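Local coordinates for amine Dehydrogenase (Pseudomonas putida, PDB 1JMX), which probably transfers electrons through its two covalently bound c-type hemes, as part of a quinohemoprotein that oxidises amines, at residues R113-W119 and L156-L162. Sequence-based numbering, arbitrary orientation.
Sequences RRPAKEW and LAKRYPL. With HEC (heme c), chain F.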
loop_
_atom_site.group_PDB
_atom_site.type_symbol
_atom_site.label_atom_id
_atom_site.label_comp_id
_atom_site.label_asym_id
_atom_site.label_seq_id
_atom_site.Cartn_x
_atom_site.Cartn_y
_atom_site.Cartn_z
ATOM N N ARG A 113 -16.494 -3.189 -14.827
ATOM C CA ARG A 113 -16.722 -3.235 -16.266
ATOM C C ARG A 113 -17.060 -1.810 -16.725
ATOM O O ARG A 113 -17.962 -1.173 -16.185
ATOM C CB ARG A 113 -17.861 -4.208 -16.587
ATOM C CG ARG A 113 -17.519 -5.676 -16.354
ATOM C CD ARG A 113 -16.337 -6.077 -17.211
ATOM N NE ARG A 113 -15.972 -7.484 -17.083
ATOM C CZ ARG A 113 -15.257 -7.996 -16.082
ATOM N NH1 ARG A 113 -14.829 -7.217 -15.092
ATOM N NH2 ARG A 113 -14.930 -9.282 -16.091
ATOM N N ARG A 114 -16.307 -1.294 -17.690
ATOM C CA ARG A 114 -16.515 0.074 -18.173
ATOM C C ARG A 114 -16.171 0.249 -19.641
ATOM O O ARG A 114 -15.369 -0.505 -20.190
ATOM C CB ARG A 114 -15.595 1.048 -17.428
ATOM C CG ARG A 114 -15.653 1.045 -15.928
ATOM C CD ARG A 114 -14.543 1.921 -15.408
ATOM N NE ARG A 114 -14.582 2.084 -13.966
ATOM C CZ ARG A 114 -14.347 3.231 -13.343
ATOM N NH1 ARG A 114 -14.063 4.323 -14.037
ATOM N NH2 ARG A 114 -14.356 3.274 -12.022
ATOM N N PRO A 115 -16.801 1.237 -20.308
ATOM C CA PRO A 115 -16.488 1.468 -21.720
ATOM C C PRO A 115 -15.170 2.257 -21.714
ATOM O O PRO A 115 -14.762 2.771 -20.666
ATOM C CB PRO A 115 -17.677 2.308 -22.206
ATOM C CG PRO A 115 -18.071 3.077 -20.998
ATOM C CD PRO A 115 -17.972 2.038 -19.893
ATOM N N ALA A 116 -14.503 2.347 -22.861
ATOM C CA ALA A 116 -13.221 3.047 -22.947
ATOM C C ALA A 116 -13.171 4.459 -22.362
ATOM O O ALA A 116 -12.185 4.816 -21.722
ATOM C CB ALA A 116 -12.714 3.054 -24.381
ATOM N N LYS A 117 -14.220 5.257 -22.565
ATOM C CA LYS A 117 -14.238 6.631 -22.047
ATOM C C LYS A 117 -14.254 6.694 -20.527
ATOM O O LYS A 117 -13.699 7.625 -19.935
ATOM C CB LYS A 117 -15.416 7.418 -22.631
ATOM C CG LYS A 117 -15.605 8.840 -22.062
ATOM C CD LYS A 117 -14.362 9.738 -22.224
ATOM C CE LYS A 117 -13.980 9.955 -23.690
ATOM N NZ LYS A 117 -12.833 10.919 -23.872
ATOM N N GLU A 118 -14.899 5.716 -19.899
ATOM C CA GLU A 118 -14.965 5.660 -18.443
ATOM C C GLU A 118 -13.623 5.193 -17.874
ATOM O O GLU A 118 -13.283 5.524 -16.739
ATOM C CB GLU A 118 -16.108 4.757 -17.986
ATOM C CG GLU A 118 -17.484 5.240 -18.436
ATOM C CD GLU A 118 -17.850 6.589 -17.851
ATOM O OE1 GLU A 118 -17.746 6.738 -16.628
ATOM O OE2 GLU A 118 -18.248 7.502 -18.603
ATOM N N TRP A 119 -12.868 4.431 -18.667
ATOM C CA TRP A 119 -11.543 3.966 -18.264
ATOM C C TRP A 119 -10.585 5.143 -18.444
ATOM O O TRP A 119 -9.627 5.289 -17.686
ATOM C CB TRP A 119 -11.062 2.773 -19.115
ATOM C CG TRP A 119 -11.609 1.420 -18.712
ATOM C CD1 TRP A 119 -12.296 0.551 -19.509
ATOM C CD2 TRP A 119 -11.491 0.779 -17.429
ATOM N NE1 TRP A 119 -12.613 -0.591 -18.808
ATOM C CE2 TRP A 119 -12.136 -0.479 -17.529
ATOM C CE3 TRP A 119 -10.907 1.141 -16.206
ATOM C CZ2 TRP A 119 -12.215 -1.374 -16.454
ATOM C CZ3 TRP A 119 -10.987 0.245 -15.131
ATOM C CH2 TRP A 119 -11.638 -0.996 -15.268
ATOM N N LEU A 156 -7.970 -2.234 -21.271
ATOM C CA LEU A 156 -8.924 -2.326 -20.173
ATOM C C LEU A 156 -10.346 -2.401 -20.718
ATOM O O LEU A 156 -11.185 -3.108 -20.171
ATOM C CB LEU A 156 -8.804 -1.109 -19.248
ATOM C CG LEU A 156 -7.620 -0.912 -18.302
ATOM C CD1 LEU A 156 -7.680 0.475 -17.691
ATOM C CD2 LEU A 156 -7.638 -1.965 -17.213
ATOM N N ALA A 157 -10.604 -1.667 -21.799
ATOM C CA ALA A 157 -11.922 -1.640 -22.420
ATOM C C ALA A 157 -12.254 -2.948 -23.127
ATOM O O ALA A 157 -13.407 -3.357 -23.182
ATOM C CB ALA A 157 -12.019 -0.480 -23.393
ATOM N N LYS A 158 -11.244 -3.595 -23.686
ATOM C CA LYS A 158 -11.451 -4.860 -24.378
ATOM C C LYS A 158 -11.602 -6.025 -23.387
ATOM O O LYS A 158 -12.438 -6.919 -23.575
ATOM C CB LYS A 158 -10.289 -5.118 -25.340
ATOM C CG LYS A 158 -10.435 -6.392 -26.154
ATOM C CD LYS A 158 -9.325 -6.538 -27.196
ATOM C CE LYS A 158 -9.589 -5.649 -28.407
ATOM N NZ LYS A 158 -8.648 -5.937 -29.546
ATOM N N ARG A 159 -10.801 -5.994 -22.327
ATOM C CA ARG A 159 -10.827 -7.034 -21.308
ATOM C C ARG A 159 -12.020 -6.910 -20.362
ATOM O O ARG A 159 -12.627 -7.915 -19.985
ATOM C CB ARG A 159 -9.524 -7.022 -20.492
ATOM C CG ARG A 159 -8.251 -7.089 -21.333
ATOM C CD ARG A 159 -7.058 -7.678 -20.571
ATOM N NE ARG A 159 -6.769 -7.037 -19.283
ATOM C CZ ARG A 159 -6.042 -7.605 -18.312
ATOM N NH1 ARG A 159 -5.529 -8.819 -18.480
ATOM N NH2 ARG A 159 -5.853 -6.985 -17.147
ATOM N N TYR A 160 -12.358 -5.676 -19.994
ATOM C CA TYR A 160 -13.458 -5.424 -19.067
ATOM C C TYR A 160 -14.448 -4.395 -19.597
ATOM O O TYR A 160 -14.561 -3.310 -19.036
ATOM C CB TYR A 160 -12.904 -4.922 -17.734
ATOM C CG TYR A 160 -11.741 -5.711 -17.197
ATOM C CD1 TYR A 160 -10.538 -5.079 -16.893
ATOM C CD2 TYR A 160 -11.843 -7.087 -16.973
ATOM C CE1 TYR A 160 -9.462 -5.791 -16.377
ATOM C CE2 TYR A 160 -10.777 -7.817 -16.453
ATOM C CZ TYR A 160 -9.586 -7.164 -16.153
ATOM O OH TYR A 160 -8.525 -7.865 -15.609
ATOM N N PRO A 161 -15.206 -4.742 -20.654
ATOM C CA PRO A 161 -16.201 -3.872 -21.291
ATOM C C PRO A 161 -17.511 -3.750 -20.533
ATOM O O PRO A 161 -17.918 -4.670 -19.829
ATOM C CB PRO A 161 -16.422 -4.557 -22.632
ATOM C CG PRO A 161 -16.344 -5.996 -22.264
ATOM C CD PRO A 161 -15.141 -6.039 -21.350
ATOM N N LEU A 162 -18.188 -2.624 -20.721
ATOM C CA LEU A 162 -19.469 -2.366 -20.074
ATOM C C LEU A 162 -20.482 -3.421 -20.515
ATOM O O LEU A 162 -21.205 -3.983 -19.700
ATOM C CB LEU A 162 -19.964 -0.969 -20.452
ATOM C CG LEU A 162 -20.858 -0.194 -19.481
ATOM C CD1 LEU A 162 -22.302 -0.263 -19.903
ATOM C CD2 LEU A 162 -20.665 -0.683 -18.056
HETATM FE FE HEC F . -19.731 11.446 -8.055
HETATM C CHA HEC F . -17.167 10.653 -10.095
HETATM C CHB HEC F . -20.917 8.289 -8.303
HETATM C CHC HEC F . -22.338 12.262 -6.008
HETATM C CHD HEC F . -18.541 14.655 -7.809
HETATM N NA HEC F . -19.164 9.824 -8.996
HETATM C C1A HEC F . -18.073 9.654 -9.807
HETATM C C2A HEC F . -18.002 8.292 -10.321
HETATM C C3A HEC F . -19.057 7.638 -9.812
HETATM C C4A HEC F . -19.778 8.585 -8.989
HETATM C CMA HEC F . -19.417 6.186 -10.060
HETATM C CAA HEC F . -16.937 7.747 -11.244
HETATM C CBA HEC F . -15.884 7.037 -10.422
HETATM C CGA HEC F . -14.763 6.455 -11.261
HETATM O O1A HEC F . -14.779 6.594 -12.495
HETATM O O2A HEC F . -13.849 5.848 -10.670
HETATM N NB HEC F . -21.279 10.493 -7.313
HETATM C C1B HEC F . -21.636 9.158 -7.515
HETATM C C2B HEC F . -22.832 8.781 -6.840
HETATM C C3B HEC F . -23.246 9.913 -6.197
HETATM C C4B HEC F . -22.280 10.964 -6.481
HETATM C CMB HEC F . -23.499 7.389 -6.863
HETATM C CAB HEC F . -24.511 9.978 -5.364
HETATM C CBB HEC F . -24.461 9.530 -3.901
HETATM N NC HEC F . -20.308 13.101 -7.111
HETATM C C1C HEC F . -21.423 13.262 -6.297
HETATM C C2C HEC F . -21.521 14.605 -5.784
HETATM C C3C HEC F . -20.484 15.280 -6.288
HETATM C C4C HEC F . -19.712 14.342 -7.110
HETATM C CMC HEC F . -22.622 15.128 -4.861
HETATM C CAC HEC F . -20.338 16.792 -6.210
HETATM C CBC HEC F . -19.698 17.477 -5.019
HETATM N ND HEC F . -18.178 12.452 -8.791
HETATM C C1D HEC F . -17.819 13.767 -8.598
HETATM C C2D HEC F . -16.590 14.110 -9.327
HETATM C C3D HEC F . -16.230 12.957 -9.960
HETATM C C4D HEC F . -17.207 11.965 -9.622
HETATM C CMD HEC F . -15.883 15.470 -9.360
HETATM C CAD HEC F . -15.027 12.702 -10.866
HETATM C CBD HEC F . -13.725 12.353 -10.163
HETATM C CGD HEC F . -13.829 11.126 -9.290
HETATM O O1D HEC F . -13.836 11.261 -8.064
HETATM O O2D HEC F . -13.903 10.008 -9.821
#
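This is a helix-start to helix-end contact in the diheme cytochrome c part of the chain: the N-terminus of helix 116-129 meets the C-terminus of helix 144-159, burying 539 Å² in total. The main link is a single carbonyl. Tyr160, the first residue to leave helical geometry, accepts at O a hydrogen bond from Arg114 N (3.0 Å, 164° at the hydrogen) and a weak one from Trp119 NE1 (3.4 Å, 155°), while Arg113 CA adds a CA-H...O contact to that O at 3.5 Å. Apolar packing surrounds this node. Leu156 CB sits 3.6 Å from the centroid of the five-membered ring of Trp119, only 4° off its normal, a CH-pi contact over the face; Tyr160 CB approaches Trp119 CZ2 at 3.8 Å. Ala116 CB and Ala157 CB, 3.7 Å apart, let the two backbones come close (CA to CA 4.9 Å), and Leu162 CB lies 3.7 Å from CD of Pro115, which occupies the N-cap position.

Arg114 points its CB away from the 156-162 segment, and its guanidinium grips a propionate of the first heme c: NH1 to O1A 2.8 Å, NH2 to O2A 3.0 Å. NH1 also reaches Glu118 O (3.1 Å), tying the helix's first turn to the heme. Since Arg114 N also bonds Tyr160 O, one residue links the propionate to the turn after helix 144-159. Trp119 and Leu156 line the other heme's pocket, so the contact lies between both sites. Around it, Val109 of helix 107-110 touches Trp119 and Leu156, Arg113 NH1 donates a hydrogen bond to Ala110 O, helix 94-100 packs Leu96 against Leu156 and Arg159, and Arg113 is backbone hydrogen-bonded to Arg31 of strand 31-32.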